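Local coordinates for baculoviral IAP repeat-containing protein 2 (Homo sapiens, PDB 3M1D) that probably restrains apoptosis and is recruited by TRAF2, probably to TNF receptor signalling complexes, here seen as its zinc-binding BIR1 domain, at residues Pro27-Phe38 and Trp59-His69. Numbering follows the deposited sequence.
Sequences PVSERSLARAGF and WKLGDSPIQKH. With ZN (zinc ion), chain C.
Pro27 lays its ring along the backbone of Trp59 to Leu61, with CD 3.5 Å from Trp59 O. A water links Pro27 O to Gly62 N in the type II turn Lys60-Asp63. Val28 splits its two methyls. CG1 meets Lys60 O and Asp63 O, while CG2 packs against Trp59 CB and CG at 3.9 Å. Leu33 CD2 sits over one face of the Trp59 indole, a CH-pi contact 3.7 Å from the centroid of the six-membered ring. It also touches Pro65 CG, so one methyl meets both indole and proline. Ala36 CB touches both Pro65 CB and Ile66 CG1 at 3.5 Å. Ala36 O accepts from His69 ND1 at 2.8 Å, almost in the imidazole plane. Gly37 then ends helix 30-35 in a Schellman motif. Phe38 CZ lies over one face of the His69 ring, 3.5 Å from ND1; the two planes are inclined at 38°. His69 swings its ring away from its own backbone N (chi1 -160°), and NE2 binds zinc at 2.2 Å. The carbonyl bond is a second-shell contact that helps fix the imidazole's rotation. Cys49, Cys52 and Cys76 complete the zinc site of three cysteines and one histidine in the BIR fold.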
loop_
_atom_site.group_PDB
_atom_site.type_symbol
_atom_site.label_atom_id
_atom_site.label_comp_id
_atom_site.label_asym_id
_atom_site.label_seq_id
_atom_site.Cartn_x
_atom_site.Cartn_y
_atom_site.Cartn_z
ATOM N N PRO A 27 -5.668 8.608 7.962
ATOM C CA PRO A 27 -5.878 9.736 7.048
ATOM C C PRO A 27 -5.428 9.469 5.617
ATOM O O PRO A 27 -5.125 10.420 4.908
ATOM C CB PRO A 27 -4.996 10.845 7.642
ATOM C CG PRO A 27 -4.293 10.243 8.834
ATOM C CD PRO A 27 -4.444 8.769 8.759
ATOM N N VAL A 28 -5.355 8.210 5.210
ATOM C CA VAL A 28 -5.087 7.888 3.816
ATOM C C VAL A 28 -6.066 6.800 3.379
ATOM O O VAL A 28 -6.392 5.911 4.161
ATOM C CB VAL A 28 -3.621 7.448 3.578
ATOM C CG1 VAL A 28 -2.641 8.501 4.118
ATOM C CG2 VAL A 28 -3.359 6.091 4.197
ATOM N N SER A 29 -6.556 6.887 2.147
ATOM C CA SER A 29 -7.551 5.936 1.674
ATOM C C SER A 29 -6.971 4.534 1.475
ATOM O O SER A 29 -5.812 4.366 1.085
ATOM C CB SER A 29 -8.237 6.422 0.394
ATOM O OG SER A 29 -7.444 6.178 -0.749
ATOM N N GLU A 30 -7.800 3.543 1.772
ATOM C CA GLU A 30 -7.446 2.143 1.603
ATOM C C GLU A 30 -7.265 1.810 0.128
ATOM O O GLU A 30 -6.399 1.014 -0.224
ATOM C CB GLU A 30 -8.524 1.246 2.206
ATOM C CG GLU A 30 -8.564 1.258 3.714
ATOM C CD GLU A 30 -9.685 2.107 4.251
ATOM O OE1 GLU A 30 -9.871 3.242 3.751
ATOM O OE2 GLU A 30 -10.387 1.625 5.169
ATOM N N ARG A 31 -8.077 2.421 -0.730
ATOM C CA ARG A 31 -7.948 2.197 -2.160
ATOM C C ARG A 31 -6.589 2.665 -2.658
ATOM O O ARG A 31 -5.951 1.979 -3.445
ATOM C CB ARG A 31 -9.059 2.899 -2.937
ATOM C CG ARG A 31 -10.461 2.475 -2.529
ATOM C CD ARG A 31 -11.477 2.846 -3.603
ATOM N NE ARG A 31 -12.783 3.199 -3.048
ATOM C CZ ARG A 31 -13.122 4.423 -2.647
ATOM N NH1 ARG A 31 -12.249 5.422 -2.727
ATOM N NH2 ARG A 31 -14.337 4.650 -2.160
ATOM N N SER A 32 -6.144 3.829 -2.194
ATOM C CA SER A 32 -4.847 4.340 -2.620
ATOM C C SER A 32 -3.722 3.437 -2.117
ATOM O O SER A 32 -2.766 3.167 -2.833
ATOM C CB SER A 32 -4.635 5.785 -2.167
ATOM O OG SER A 32 -4.404 5.867 -0.775
ATOM N N LEU A 33 -3.852 2.953 -0.890
ATOM C CA LEU A 33 -2.867 2.038 -0.351
ATOM C C LEU A 33 -2.773 0.787 -1.212
ATOM O O LEU A 33 -1.678 0.406 -1.643
ATOM C CB LEU A 33 -3.201 1.682 1.098
ATOM C CG LEU A 33 -2.931 2.858 2.035
ATOM C CD1 LEU A 33 -3.549 2.625 3.400
ATOM C CD2 LEU A 33 -1.411 3.099 2.151
ATOM N N ALA A 34 -3.927 0.173 -1.484
ATOM C CA ALA A 34 -3.989 -1.067 -2.250
ATOM C C ALA A 34 -3.480 -0.877 -3.678
ATOM O O ALA A 34 -2.783 -1.746 -4.226
ATOM C CB ALA A 34 -5.422 -1.623 -2.254
ATOM N N ARG A 35 -3.824 0.259 -4.276
ATOM C CA ARG A 35 -3.342 0.595 -5.610
ATOM C C ARG A 35 -1.828 0.753 -5.631
ATOM O O ARG A 35 -1.191 0.456 -6.638
ATOM C CB ARG A 35 -3.995 1.886 -6.124
ATOM C CG ARG A 35 -5.492 1.776 -6.345
ATOM C CD ARG A 35 -6.094 3.091 -6.844
ATOM N NE ARG A 35 -7.555 3.065 -6.797
ATOM C CZ ARG A 35 -8.332 4.123 -7.011
ATOM N NH1 ARG A 35 -7.788 5.301 -7.290
ATOM N NH2 ARG A 35 -9.655 4.005 -6.946
ATOM N N ALA A 36 -1.256 1.236 -4.530
ATOM C CA ALA A 36 0.198 1.400 -4.451
ATOM C C ALA A 36 0.921 0.083 -4.141
ATOM O O ALA A 36 2.136 0.066 -3.976
ATOM C CB ALA A 36 0.575 2.479 -3.443
ATOM N N GLY A 37 0.163 -1.008 -4.083
ATOM C CA GLY A 37 0.724 -2.340 -3.897
ATOM C C GLY A 37 0.686 -2.823 -2.465
ATOM O O GLY A 37 1.191 -3.899 -2.157
ATOM N N PHE A 38 0.084 -2.038 -1.576
ATOM C CA PHE A 38 0.136 -2.380 -0.157
ATOM C C PHE A 38 -1.085 -3.142 0.326
ATOM O O PHE A 38 -2.203 -2.780 0.005
ATOM C CB PHE A 38 0.302 -1.109 0.682
ATOM C CG PHE A 38 1.621 -0.414 0.480
ATOM C CD1 PHE A 38 2.789 -0.957 0.992
ATOM C CD2 PHE A 38 1.688 0.788 -0.207
ATOM C CE1 PHE A 38 4.009 -0.323 0.821
ATOM C CE2 PHE A 38 2.904 1.434 -0.382
ATOM C CZ PHE A 38 4.069 0.876 0.131
ATOM N N TRP A 59 0.690 6.544 9.020
ATOM C CA TRP A 59 0.282 7.330 7.860
ATOM C C TRP A 59 -0.238 8.705 8.279
ATOM O O TRP A 59 -1.016 8.815 9.229
ATOM C CB TRP A 59 -0.789 6.568 7.066
ATOM C CG TRP A 59 -0.219 5.356 6.392
ATOM C CD1 TRP A 59 -0.228 4.070 6.862
ATOM C CD2 TRP A 59 0.491 5.325 5.148
ATOM N NE1 TRP A 59 0.423 3.238 5.974
ATOM C CE2 TRP A 59 0.875 3.985 4.917
ATOM C CE3 TRP A 59 0.835 6.297 4.203
ATOM C CZ2 TRP A 59 1.579 3.599 3.784
ATOM C CZ3 TRP A 59 1.540 5.909 3.081
ATOM C CH2 TRP A 59 1.898 4.575 2.876
ATOM N N LYS A 60 0.208 9.742 7.570
ATOM C CA LYS A 60 -0.168 11.120 7.870
ATOM C C LYS A 60 -1.036 11.702 6.768
ATOM O O LYS A 60 -0.948 11.294 5.611
ATOM C CB LYS A 60 1.073 12.006 8.021
ATOM C CG LYS A 60 2.056 11.570 9.091
ATOM C CD LYS A 60 1.409 11.562 10.464
ATOM C CE LYS A 60 2.469 11.535 11.561
ATOM N NZ LYS A 60 1.881 11.139 12.879
ATOM N N LEU A 61 -1.869 12.676 7.127
ATOM C CA LEU A 61 -2.684 13.369 6.136
ATOM C C LEU A 61 -1.817 13.848 4.972
ATOM O O LEU A 61 -0.795 14.498 5.180
ATOM C CB LEU A 61 -3.370 14.559 6.793
ATOM C CG LEU A 61 -4.376 15.355 5.975
ATOM C CD1 LEU A 61 -5.459 14.451 5.440
ATOM C CD2 LEU A 61 -4.970 16.454 6.859
ATOM N N GLY A 62 -2.219 13.520 3.748
ATOM C CA GLY A 62 -1.510 13.989 2.567
ATOM C C GLY A 62 -0.391 13.070 2.105
ATOM O O GLY A 62 0.217 13.301 1.061
ATOM N N ASP A 63 -0.111 12.022 2.873
ATOM C CA ASP A 63 0.926 11.062 2.488
ATOM C C ASP A 63 0.561 10.348 1.197
ATOM O O ASP A 63 -0.571 9.897 1.021
ATOM C CB ASP A 63 1.130 10.017 3.582
ATOM C CG ASP A 63 2.121 10.458 4.632
ATOM O OD1 ASP A 63 2.815 11.477 4.418
ATOM O OD2 ASP A 63 2.209 9.775 5.672
ATOM N N SER A 64 1.530 10.215 0.302
ATOM C CA SER A 64 1.290 9.483 -0.931
ATOM C C SER A 64 1.904 8.087 -0.855
ATOM O O SER A 64 3.117 7.956 -0.795
ATOM C CB SER A 64 1.893 10.226 -2.111
ATOM O OG SER A 64 1.998 9.346 -3.216
ATOM N N PRO A 65 1.066 7.043 -0.846
ATOM C CA PRO A 65 1.627 5.690 -0.768
ATOM C C PRO A 65 2.537 5.379 -1.955
ATOM O O PRO A 65 3.567 4.738 -1.777
ATOM C CB PRO A 65 0.384 4.797 -0.780
ATOM C CG PRO A 65 -0.681 5.645 -0.157
ATOM C CD PRO A 65 -0.397 7.046 -0.667
ATOM N N ILE A 66 2.183 5.855 -3.144
ATOM C CA ILE A 66 3.018 5.608 -4.315
ATOM C C ILE A 66 4.358 6.329 -4.228
ATOM O O ILE A 66 5.402 5.748 -4.552
ATOM C CB ILE A 66 2.288 5.953 -5.616
ATOM C CG1 ILE A 66 1.238 4.887 -5.902
ATOM C CG2 ILE A 66 3.280 6.065 -6.767
ATOM C CD1 ILE A 66 0.353 5.191 -7.095
ATOM N N GLN A 67 4.343 7.577 -3.758
ATOM C CA GLN A 67 5.590 8.323 -3.584
ATOM C C GLN A 67 6.473 7.730 -2.507
ATOM O O GLN A 67 7.683 7.618 -2.687
ATOM C CB GLN A 67 5.331 9.785 -3.213
ATOM C CG GLN A 67 5.162 10.718 -4.387
ATOM C CD GLN A 67 5.251 12.178 -3.974
ATOM O OE1 GLN A 67 5.643 12.497 -2.847
ATOM N NE2 GLN A 67 4.904 13.071 -4.892
ATOM N N LYS A 68 5.886 7.404 -1.360
ATOM C CA LYS A 68 6.685 6.812 -0.293
ATOM C C LYS A 68 7.329 5.536 -0.820
ATOM O O LYS A 68 8.502 5.276 -0.585
ATOM C CB LYS A 68 5.835 6.499 0.946
ATOM C CG LYS A 68 5.619 7.699 1.861
ATOM C CD LYS A 68 5.193 7.252 3.258
ATOM C CE LYS A 68 5.094 8.422 4.232
ATOM N NZ LYS A 68 4.695 7.952 5.610
ATOM N N HIS A 69 6.541 4.763 -1.553
ATOM C CA HIS A 69 6.973 3.485 -2.103
ATOM C C HIS A 69 8.156 3.655 -3.066
ATOM O O HIS A 69 9.175 2.974 -2.934
ATOM C CB HIS A 69 5.794 2.850 -2.832
ATOM C CG HIS A 69 5.924 1.377 -3.039
ATOM N ND1 HIS A 69 4.840 0.570 -3.312
ATOM C CD2 HIS A 69 7.004 0.561 -3.005
ATOM C CE1 HIS A 69 5.247 -0.679 -3.440
ATOM N NE2 HIS A 69 6.553 -0.712 -3.255
HETATM ZN ZN ZN C . 7.064 -2.859 -3.480
HETATM O O HOH W 1 -4.430 11.862 2.888
#